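Local coordinates for aldehyde dehydrogenase (Burkholderia cenocepacia, PDB 4O6R), which probably oxidises aldehydes to carboxylic acids with NAD+ or NADP+ as electron acceptor, at residues L96-P101 / E183-S188; A107-R112 / W156-M161; R294-E299 / L399-D404. All blocks are in the same frame, centred on the assembly; numbering follows the deposited sequence. Where two conformers were deposited one is given.

Interaction 1: residues L96-P101 / E183-S188; sequences LDTGHP and EITPLS
Beside the nucleotide pocket, where Glu183 binds AMP, the chain bends through residues 184-186 into helix 187-199, and one buried carboxylate pins the last turn of helix 87-98 there. Asp97 reaches across with CG anti to its backbone N (chi1 -161°), which lays the group over the Thr185-Pro186 peptide. OD2 receives the N-H of Leu187 at 3.1 Å, nearly along its own C-O axis and almost straight (162°). Water 1 gives OD2 a second bond, 2.7 Å long, and accepts from Ser188 N, so the oxygen serves one amide directly and the next through the water. Leu187 suits its place because its apolar branches pack on Ile39 and Thr40 of strand 37-43 while CB and CG flank the carboxylate. Nearby, Thr98 CG2 and Thr185 CG2 touch at 3.9 Å. Thr98 OG1 accepts from His100 N in an ST turn and bonds to Glu94 O, while Gly99 takes the positive phi that ends the helix. Aspartate's short reach sets OD2 at Leu187 N with CG against Thr185. The helix-start amides should stabilise its charge and lower its pKa, an effect partly offset by Ile184 O, 3.4 Å from Asp97 OD1.

Interaction 2: residues A107-R112 / W156-M161; sequences ALDVPR and WNFPLM. With NO3 (nitrate ion), chain F.
Polar contacts between helix 102-123 and the turn entering helix 159-172 are mediated rather than direct. Water 2 accepts from Met161 N at 3.1 Å and donates to Asp109 OD1 in a weak bond, bridging an amide of the helix's first turn to the carboxylate. The other oxygen, OD2, is held by His100. Asp109 OD1 also lies in the plane of the Phe158 ring at its edge, 3.6 Å from CD1, where the slightly positive ring hydrogens suit a carboxylate; the two planes stand 72° apart. Arg112, bent at chi3, crosses Met161 obliquely, its CD 3.4 Å from SD, and the thioether, bent at chi3 (62°), carries CE over one face of the Phe158 ring near its rim. Methionine's unbranched, flexible chain suits a place where sulfur lies against Arg112 and the methyl over the ring. Arg112 NH1 and NH2 both donate to nitrate O2, each at 2.9 Å, with that oxygen in the guanidinium plane; the ion, probably from the crystallisation liquor, is also bound by Lys448. Apolar packing adds Val110 CG2 against Leu160 CD2 at 3.7 Å. Leu160 also touches Ser188 and Ile192 of helix 187-199, while Asp109 and Val110 lean on helix 87-98, so the pair lies within a cluster of four helices.

Interaction 3: residues R294-E299 / L399-D404; sequences RLVLHE and LRFGSD
Strands 294-298 and 399-401 run parallel, side by side in a seven-stranded sheet, and their inner length is knit by backbone bonds. Leu399 N donates to Leu295 O and Leu297 N to Leu399 O, the latter at 2.8 Å; Phe401 N reaches Leu297 O less squarely, 35° out of the carbonyl plane. On the face carrying Val296, His298, Leu399 and Phe401, the Phe401 ring does most of the filling. Its chi1 of 71° sets CG in the crowded position between backbone N and carbonyl carbon, turning the ring over the neighbouring strand, where Val296 CG1 meets CD1 at 3.5 Å. His298 CA sits over one face of this ring as a CH-pi contact, 3.8 Å from the centroid, and the imidazole, its ND1 bonded to Arg300 N, presents its edge in an offset edge-to-face pair with planes 85° apart. Toward solvent the contact loosens: Gly402 and Glu299 are exposed, although Glu299 N still bonds to Phe401 O. Arg400 NH1 meets Glu299 OE2 from above the carboxylate plane, 2.8 Å away, in a salt bridge. Glu378 takes NE and Asp303 NH2, so each guanidinium nitrogen has its own acid, which fixes the group's rotation and probably balances its charge.

How the interactions relate
Interactions 1 and 2 form one continuous patch, their centres 10 Å apart, whereas interaction 3 stands alone, its centre 36 Å from that of interaction 1 and 32 Å from that of interaction 2. His100 joins the first two: its ND1 lies 2.7 Å from Asp109 OD2 in a probable hydrogen bond. Thr185 reinforces the seam, with OG1 3.4 Å from Pro159 CG. Interaction 1 reaches the nucleotide pocket through Glu183, which takes part in AMP binding, while interaction 2 lies farther back, the side chain of Phe158 being about 12 Å from the AMP. Interaction 3 belongs to a separate sheet, away from the AMP site.

Interaction 1: residues L96-P101 / E183-S188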
loop_
_atom_site.group_PDB
_atom_site.type_symbol
_atom_site.label_atom_id
_atom_site.label_comp_id
_atom_site.label_asym_id
_atom_site.label_seq_id
_atom_site.Cartn_x
_atom_site.Cartn_y
_atom_site.Cartn_z
ATOM N N LEU A 96 -15.233 6.758 38.781
ATOM C CA LEU A 96 -14.945 6.574 40.199
ATOM C C LEU A 96 -13.436 6.632 40.461
ATOM O O LEU A 96 -12.987 7.277 41.409
ATOM C CB LEU A 96 -15.496 5.230 40.662
ATOM C CG LEU A 96 -15.503 4.937 42.153
ATOM C CD1 LEU A 96 -16.508 5.806 42.892
ATOM C CD2 LEU A 96 -15.798 3.457 42.400
ATOM N N ASP A 97 -12.686 5.979 39.587
ATOM C CA ASP A 97 -11.249 5.772 39.718
ATOM C C ASP A 97 -10.436 6.983 39.237
ATOM O O ASP A 97 -9.423 7.339 39.823
ATOM C CB ASP A 97 -10.901 4.538 38.850
ATOM C CG ASP A 97 -9.585 3.902 39.208
ATOM O OD1 ASP A 97 -8.967 4.305 40.221
ATOM O OD2 ASP A 97 -9.182 2.984 38.465
ATOM N N THR A 98 -10.870 7.609 38.160
ATOM C CA THR A 98 -10.068 8.644 37.510
ATOM C C THR A 98 -10.477 10.064 37.848
ATOM O O THR A 98 -9.669 10.961 37.727
ATOM C CB THR A 98 -10.179 8.562 35.992
ATOM O OG1 THR A 98 -11.545 8.771 35.601
ATOM C CG2 THR A 98 -9.686 7.244 35.509
ATOM N N GLY A 99 -11.738 10.258 38.244
ATOM C CA GLY A 99 -12.294 11.582 38.387
ATOM C C GLY A 99 -12.916 12.169 37.126
ATOM O O GLY A 99 -13.437 13.272 37.182
ATOM N N HIS A 100 -12.860 11.486 35.991
ATOM C CA HIS A 100 -13.482 12.010 34.788
ATOM C C HIS A 100 -14.961 12.176 35.054
ATOM O O HIS A 100 -15.563 11.265 35.613
ATOM C CB HIS A 100 -13.354 11.050 33.637
ATOM C CG HIS A 100 -11.945 10.765 33.218
ATOM N ND1 HIS A 100 -11.647 9.947 32.147
ATOM C CD2 HIS A 100 -10.758 11.128 33.754
ATOM C CE1 HIS A 100 -10.339 9.834 32.029
ATOM N NE2 HIS A 100 -9.771 10.555 32.983
ATOM N N PRO A 101 -15.553 13.315 34.661
ATOM C CA PRO A 101 -17.015 13.437 34.764
ATOM C C PRO A 101 -17.731 12.256 34.089
ATOM O O PRO A 101 -17.356 11.824 33.000
ATOM C CB PRO A 101 -17.304 14.742 34.022
ATOM C CG PRO A 101 -16.058 15.571 34.249
ATOM C CD PRO A 101 -14.925 14.589 34.255
ATOM N N GLU A 183 -1.093 2.068 38.485
ATOM C CA GLU A 183 -1.580 1.613 39.783
ATOM C C GLU A 183 -2.484 2.654 40.432
ATOM O O GLU A 183 -3.199 2.331 41.361
ATOM C CB GLU A 183 -0.414 1.235 40.720
ATOM C CG GLU A 183 0.420 2.385 41.250
ATOM C CD GLU A 183 1.418 2.975 40.272
ATOM O OE1 GLU A 183 1.474 2.609 39.064
ATOM O OE2 GLU A 183 2.188 3.825 40.768
ATOM N N ILE A 184 -2.442 3.892 39.924
ATOM C CA ILE A 184 -3.341 4.966 40.383
ATOM C C ILE A 184 -4.781 4.729 39.908
ATOM O O ILE A 184 -5.731 5.109 40.616
ATOM C CB ILE A 184 -2.884 6.372 39.877
ATOM C CG1 ILE A 184 -1.411 6.650 40.210
ATOM C CG2 ILE A 184 -3.758 7.475 40.467
ATOM C CD1 ILE A 184 -1.040 6.327 41.622
ATOM N N THR A 185 -4.942 4.156 38.707
ATOM C CA THR A 185 -6.258 3.994 38.086
ATOM C C THR A 185 -6.352 2.645 37.374
ATOM O O THR A 185 -6.444 2.597 36.144
ATOM C CB THR A 185 -6.505 5.088 37.018
ATOM O OG1 THR A 185 -5.468 5.033 36.015
ATOM C CG2 THR A 185 -6.533 6.444 37.643
ATOM N N PRO A 186 -6.268 1.534 38.124
ATOM C CA PRO A 186 -6.139 0.230 37.451
ATOM C C PRO A 186 -7.473 -0.462 37.181
ATOM O O PRO A 186 -7.511 -1.515 36.563
ATOM C CB PRO A 186 -5.374 -0.598 38.480
ATOM C CG PRO A 186 -5.876 -0.072 39.786
ATOM C CD PRO A 186 -5.954 1.428 39.561
ATOM N N LEU A 187 -8.556 0.086 37.693
ATOM C CA LEU A 187 -9.760 -0.736 37.847
ATOM C C LEU A 187 -10.474 -1.087 36.524
ATOM O O LEU A 187 -10.885 -2.239 36.314
ATOM C CB LEU A 187 -10.706 -0.087 38.837
ATOM C CG LEU A 187 -10.138 0.037 40.257
ATOM C CD1 LEU A 187 -11.099 0.768 41.152
ATOM C CD2 LEU A 187 -9.822 -1.335 40.841
ATOM N N SER A 188 -10.578 -0.127 35.611
ATOM C CA SER A 188 -11.269 -0.382 34.347
ATOM C C SER A 188 -10.497 -1.391 33.478
ATOM O O SER A 188 -11.105 -2.199 32.777
ATOM C CB SER A 188 -11.560 0.950 33.635
ATOM O OG SER A 188 -10.353 1.550 33.198
HETATM O O HOH W 1 -9.968 2.755 35.908
#

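Interaction 2: residues A107-R112 / W156-M161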
loop_
_atom_site.group_PDB
_atom_site.type_symbol
_atom_site.label_atom_id
_atom_site.label_comp_id
_atom_site.label_asym_id
_atom_site.label_seq_id
_atom_site.Cartn_x
_atom_site.Cartn_y
_atom_site.Cartn_z
ATOM N N ALA A 107 -19.694 9.485 27.136
ATOM C CA ALA A 107 -19.731 9.990 25.762
ATOM C C ALA A 107 -18.408 9.811 25.033
ATOM O O ALA A 107 -18.383 9.776 23.807
ATOM C CB ALA A 107 -20.125 11.465 25.730
ATOM N N LEU A 108 -17.327 9.683 25.786
ATOM C CA LEU A 108 -16.011 9.682 25.213
ATOM C C LEU A 108 -15.195 8.446 25.592
ATOM O O LEU A 108 -14.816 7.689 24.689
ATOM C CB LEU A 108 -15.267 10.986 25.563
ATOM C CG LEU A 108 -15.850 12.281 24.958
ATOM C CD1 LEU A 108 -15.313 13.520 25.651
ATOM C CD2 LEU A 108 -15.592 12.358 23.455
ATOM N N ASP A 109 -14.911 8.225 26.883
ATOM C CA ASP A 109 -14.036 7.123 27.294
ATOM C C ASP A 109 -14.534 5.750 26.770
ATOM O O ASP A 109 -13.777 4.996 26.114
ATOM C CB ASP A 109 -13.837 7.039 28.815
ATOM C CG ASP A 109 -13.093 8.249 29.427
ATOM O OD1 ASP A 109 -12.182 8.832 28.782
ATOM O OD2 ASP A 109 -13.413 8.596 30.596
ATOM N N VAL A 110 -15.777 5.395 27.067
ATOM C CA VAL A 110 -16.252 4.088 26.653
ATOM C C VAL A 110 -16.381 3.955 25.101
ATOM O O VAL A 110 -15.814 3.042 24.536
ATOM C CB VAL A 110 -17.562 3.686 27.382
ATOM C CG1 VAL A 110 -18.115 2.399 26.820
ATOM C CG2 VAL A 110 -17.317 3.543 28.875
ATOM N N PRO A 111 -17.078 4.882 24.422
ATOM C CA PRO A 111 -17.213 4.795 22.964
ATOM C C PRO A 111 -15.872 4.768 22.216
ATOM O O PRO A 111 -15.735 4.015 21.266
ATOM C CB PRO A 111 -17.981 6.079 22.603
ATOM C CG PRO A 111 -18.757 6.399 23.828
ATOM C CD PRO A 111 -17.858 6.008 24.974
ATOM N N ARG A 112 -14.892 5.552 22.652
ATOM C CA ARG A 112 -13.601 5.587 21.947
ATOM C C ARG A 112 -12.888 4.260 22.102
ATOM O O ARG A 112 -12.248 3.781 21.179
ATOM C CB ARG A 112 -12.709 6.727 22.443
ATOM C CG ARG A 112 -13.010 8.118 21.856
ATOM C CD ARG A 112 -12.450 9.169 22.801
ATOM N NE ARG A 112 -11.984 10.388 22.183
ATOM C CZ ARG A 112 -11.227 11.314 22.779
ATOM N NH1 ARG A 112 -10.810 11.172 24.034
ATOM N NH2 ARG A 112 -10.887 12.409 22.109
ATOM N N TRP A 156 -2.233 7.114 33.792
ATOM C CA TRP A 156 -3.515 7.155 34.482
ATOM C C TRP A 156 -4.533 8.118 33.888
ATOM O O TRP A 156 -5.618 8.242 34.452
ATOM C CB TRP A 156 -3.280 7.525 35.947
ATOM C CG TRP A 156 -2.293 8.651 36.128
ATOM C CD1 TRP A 156 -0.978 8.530 36.445
ATOM C CD2 TRP A 156 -2.545 10.055 35.954
ATOM N NE1 TRP A 156 -0.396 9.776 36.506
ATOM C CE2 TRP A 156 -1.336 10.726 36.196
ATOM C CE3 TRP A 156 -3.681 10.808 35.617
ATOM C CZ2 TRP A 156 -1.232 12.136 36.165
ATOM C CZ3 TRP A 156 -3.580 12.211 35.572
ATOM C CH2 TRP A 156 -2.362 12.855 35.853
ATOM N N ASN A 157 -4.217 8.801 32.773
ATOM C CA ASN A 157 -5.123 9.864 32.315
ATOM C C ASN A 157 -6.307 9.399 31.447
ATOM O O ASN A 157 -7.396 9.967 31.552
ATOM C CB ASN A 157 -4.365 11.013 31.662
ATOM C CG ASN A 157 -3.542 10.584 30.493
ATOM O OD1 ASN A 157 -2.810 9.613 30.575
ATOM N ND2 ASN A 157 -3.623 11.320 29.409
ATOM N N PHE A 158 -6.117 8.337 30.658
ATOM C CA PHE A 158 -7.191 7.731 29.866
ATOM C C PHE A 158 -7.034 6.222 29.969
ATOM O O PHE A 158 -6.795 5.546 28.981
ATOM C CB PHE A 158 -7.102 8.159 28.398
ATOM C CG PHE A 158 -7.475 9.604 28.126
ATOM C CD1 PHE A 158 -8.792 10.025 28.249
ATOM C CD2 PHE A 158 -6.531 10.507 27.664
ATOM C CE1 PHE A 158 -9.159 11.323 27.948
ATOM C CE2 PHE A 158 -6.886 11.813 27.345
ATOM C CZ PHE A 158 -8.199 12.228 27.490
ATOM N N PRO A 159 -7.138 5.674 31.187
ATOM C CA PRO A 159 -6.790 4.266 31.332
ATOM C C PRO A 159 -7.657 3.327 30.521
ATOM O O PRO A 159 -7.126 2.378 29.936
ATOM C CB PRO A 159 -6.920 3.990 32.829
ATOM C CG PRO A 159 -7.591 5.170 33.419
ATOM C CD PRO A 159 -7.461 6.319 32.469
ATOM N N LEU A 160 -8.956 3.568 30.482
ATOM C CA LEU A 160 -9.830 2.688 29.704
ATOM C C LEU A 160 -9.483 2.792 28.223
ATOM O O LEU A 160 -9.254 1.786 27.551
ATOM C CB LEU A 160 -11.296 3.043 29.935
ATOM C CG LEU A 160 -12.353 2.223 29.201
ATOM C CD1 LEU A 160 -12.221 0.746 29.549
ATOM C CD2 LEU A 160 -13.745 2.735 29.531
ATOM N N MET A 161 -9.390 4.007 27.709
ATOM C CA MET A 161 -9.103 4.197 26.284
ATOM C C MET A 161 -7.756 3.585 25.901
ATOM O O MET A 161 -7.621 2.999 24.826
ATOM C CB MET A 161 -9.143 5.678 25.935
ATOM C CG MET A 161 -9.639 6.002 24.542
ATOM S SD MET A 161 -9.836 7.799 24.412
ATOM C CE MET A 161 -8.117 8.308 24.686
HETATM N N NO3 F . -7.945 13.234 24.119
HETATM O O1 NO3 F . -7.584 12.186 23.575
HETATM O O2 NO3 F . -9.281 13.587 24.195
HETATM O O3 NO3 F . -7.019 14.096 24.696
HETATM O O HOH W 2 -10.115 6.492 29.472
#

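Interaction 3: residues R294-E299 / L399-D404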
loop_
_atom_site.group_PDB
_atom_site.type_symbol
_atom_site.label_atom_id
_atom_site.label_comp_id
_atom_site.label_asym_id
_atom_site.label_seq_id
_atom_site.Cartn_x
_atom_site.Cartn_y
_atom_site.Cartn_z
ATOM N N ARG A 294 -0.904 25.746 25.185
ATOM C CA ARG A 294 -0.449 27.061 24.806
ATOM C C ARG A 294 -1.413 27.654 23.829
ATOM O O ARG A 294 -1.532 27.174 22.701
ATOM C CB ARG A 294 0.953 27.023 24.172
ATOM C CG ARG A 294 2.013 26.545 25.148
ATOM C CD ARG A 294 3.423 26.600 24.539
ATOM N NE ARG A 294 3.573 25.608 23.476
ATOM C CZ ARG A 294 4.226 25.808 22.320
ATOM N NH1 ARG A 294 4.883 26.948 22.071
ATOM N NH2 ARG A 294 4.234 24.838 21.410
ATOM N N LEU A 295 -2.084 28.731 24.242
ATOM C CA LEU A 295 -3.033 29.395 23.389
ATOM C C LEU A 295 -2.306 30.576 22.819
ATOM O O LEU A 295 -1.839 31.442 23.563
ATOM C CB LEU A 295 -4.257 29.774 24.204
ATOM C CG LEU A 295 -5.384 30.462 23.486
ATOM C CD1 LEU A 295 -6.023 29.511 22.506
ATOM C CD2 LEU A 295 -6.379 30.985 24.499
ATOM N N VAL A 296 -2.115 30.560 21.508
ATOM C CA VAL A 296 -1.235 31.473 20.825
ATOM C C VAL A 296 -2.134 32.363 19.960
ATOM O O VAL A 296 -2.648 31.914 18.928
ATOM C CB VAL A 296 -0.201 30.726 19.952
ATOM C CG1 VAL A 296 0.705 31.727 19.249
ATOM C CG2 VAL A 296 0.625 29.757 20.786
ATOM N N LEU A 297 -2.350 33.608 20.388
ATOM C CA LEU A 297 -3.423 34.441 19.835
ATOM C C LEU A 297 -2.884 35.624 19.055
ATOM O O LEU A 297 -1.990 36.323 19.527
ATOM C CB LEU A 297 -4.278 35.009 20.966
ATOM C CG LEU A 297 -4.949 33.981 21.866
ATOM C CD1 LEU A 297 -5.650 34.709 22.992
ATOM C CD2 LEU A 297 -5.960 33.139 21.087
ATOM N N HIS A 298 -3.444 35.858 17.872
ATOM C CA HIS A 298 -3.065 37.008 17.090
ATOM C C HIS A 298 -3.441 38.277 17.864
ATOM O O HIS A 298 -4.529 38.375 18.417
ATOM C CB HIS A 298 -3.758 37.019 15.731
ATOM C CG HIS A 298 -3.179 38.023 14.791
ATOM N ND1 HIS A 298 -3.532 39.348 14.828
ATOM C CD2 HIS A 298 -2.210 37.922 13.858
ATOM C CE1 HIS A 298 -2.836 40.025 13.931
ATOM N NE2 HIS A 298 -2.032 39.178 13.318
ATOM N N GLU A 299 -2.533 39.227 17.878
ATOM C CA GLU A 299 -2.709 40.473 18.639
ATOM C C GLU A 299 -4.050 41.193 18.366
ATOM O O GLU A 299 -4.627 41.789 19.266
ATOM C CB GLU A 299 -1.537 41.430 18.362
ATOM C CG GLU A 299 -1.499 42.656 19.283
ATOM C CD GLU A 299 -1.219 42.285 20.756
ATOM O OE1 GLU A 299 -0.112 41.713 21.007
ATOM O OE2 GLU A 299 -2.094 42.533 21.648
ATOM N N LEU A 399 -0.053 33.343 24.850
ATOM C CA LEU A 399 0.993 34.107 24.203
ATOM C C LEU A 399 0.363 34.817 22.991
ATOM O O LEU A 399 -0.627 34.333 22.438
ATOM C CB LEU A 399 2.095 33.160 23.720
ATOM C CG LEU A 399 2.843 32.354 24.793
ATOM C CD1 LEU A 399 3.555 31.163 24.208
ATOM C CD2 LEU A 399 3.796 33.256 25.536
ATOM N N ARG A 400 0.914 35.962 22.601
ATOM C CA ARG A 400 0.402 36.723 21.475
ATOM C C ARG A 400 1.450 36.813 20.363
ATOM O O ARG A 400 2.644 36.701 20.631
ATOM C CB ARG A 400 0.018 38.142 21.925
ATOM C CG ARG A 400 -1.075 38.139 22.974
ATOM C CD ARG A 400 -1.451 39.541 23.367
ATOM N NE ARG A 400 -2.346 39.562 24.502
ATOM C CZ ARG A 400 -3.311 40.452 24.656
ATOM N NH1 ARG A 400 -3.529 41.381 23.730
ATOM N NH2 ARG A 400 -4.093 40.372 25.722
ATOM N N PHE A 401 0.982 37.041 19.139
ATOM C CA PHE A 401 1.849 37.190 17.974
ATOM C C PHE A 401 1.267 38.136 16.963
ATOM O O PHE A 401 0.083 38.469 17.022
ATOM C CB PHE A 401 2.093 35.829 17.302
ATOM C CG PHE A 401 0.881 35.260 16.590
ATOM C CD1 PHE A 401 -0.091 34.569 17.300
ATOM C CD2 PHE A 401 0.689 35.446 15.225
ATOM C CE1 PHE A 401 -1.202 34.030 16.660
ATOM C CE2 PHE A 401 -0.410 34.909 14.577
ATOM C CZ PHE A 401 -1.363 34.199 15.299
ATOM N N GLY A 402 2.116 38.553 16.025
ATOM C CA GLY A 402 1.752 39.541 15.017
ATOM C C GLY A 402 1.965 39.191 13.547
ATOM O O GLY A 402 1.441 39.910 12.704
ATOM N N SER A 403 2.805 38.182 13.242
ATOM C CA SER A 403 3.025 37.673 11.886
ATOM C C SER A 403 2.930 36.138 11.920
ATOM O O SER A 403 3.095 35.543 12.962
ATOM C CB SER A 403 4.414 38.081 11.433
ATOM O OG SER A 403 5.370 37.419 12.240
ATOM N N ASP A 404 2.639 35.511 10.785
ATOM C CA ASP A 404 2.592 34.039 10.706
ATOM C C ASP A 404 3.929 33.451 11.153
ATOM O O ASP A 404 3.962 32.434 11.840
ATOM C CB ASP A 404 2.301 33.550 9.289
ATOM C CG ASP A 404 0.895 33.872 8.812
ATOM O OD1 ASP A 404 0.225 34.785 9.335
ATOM O OD2 ASP A 404 0.453 33.201 7.865
#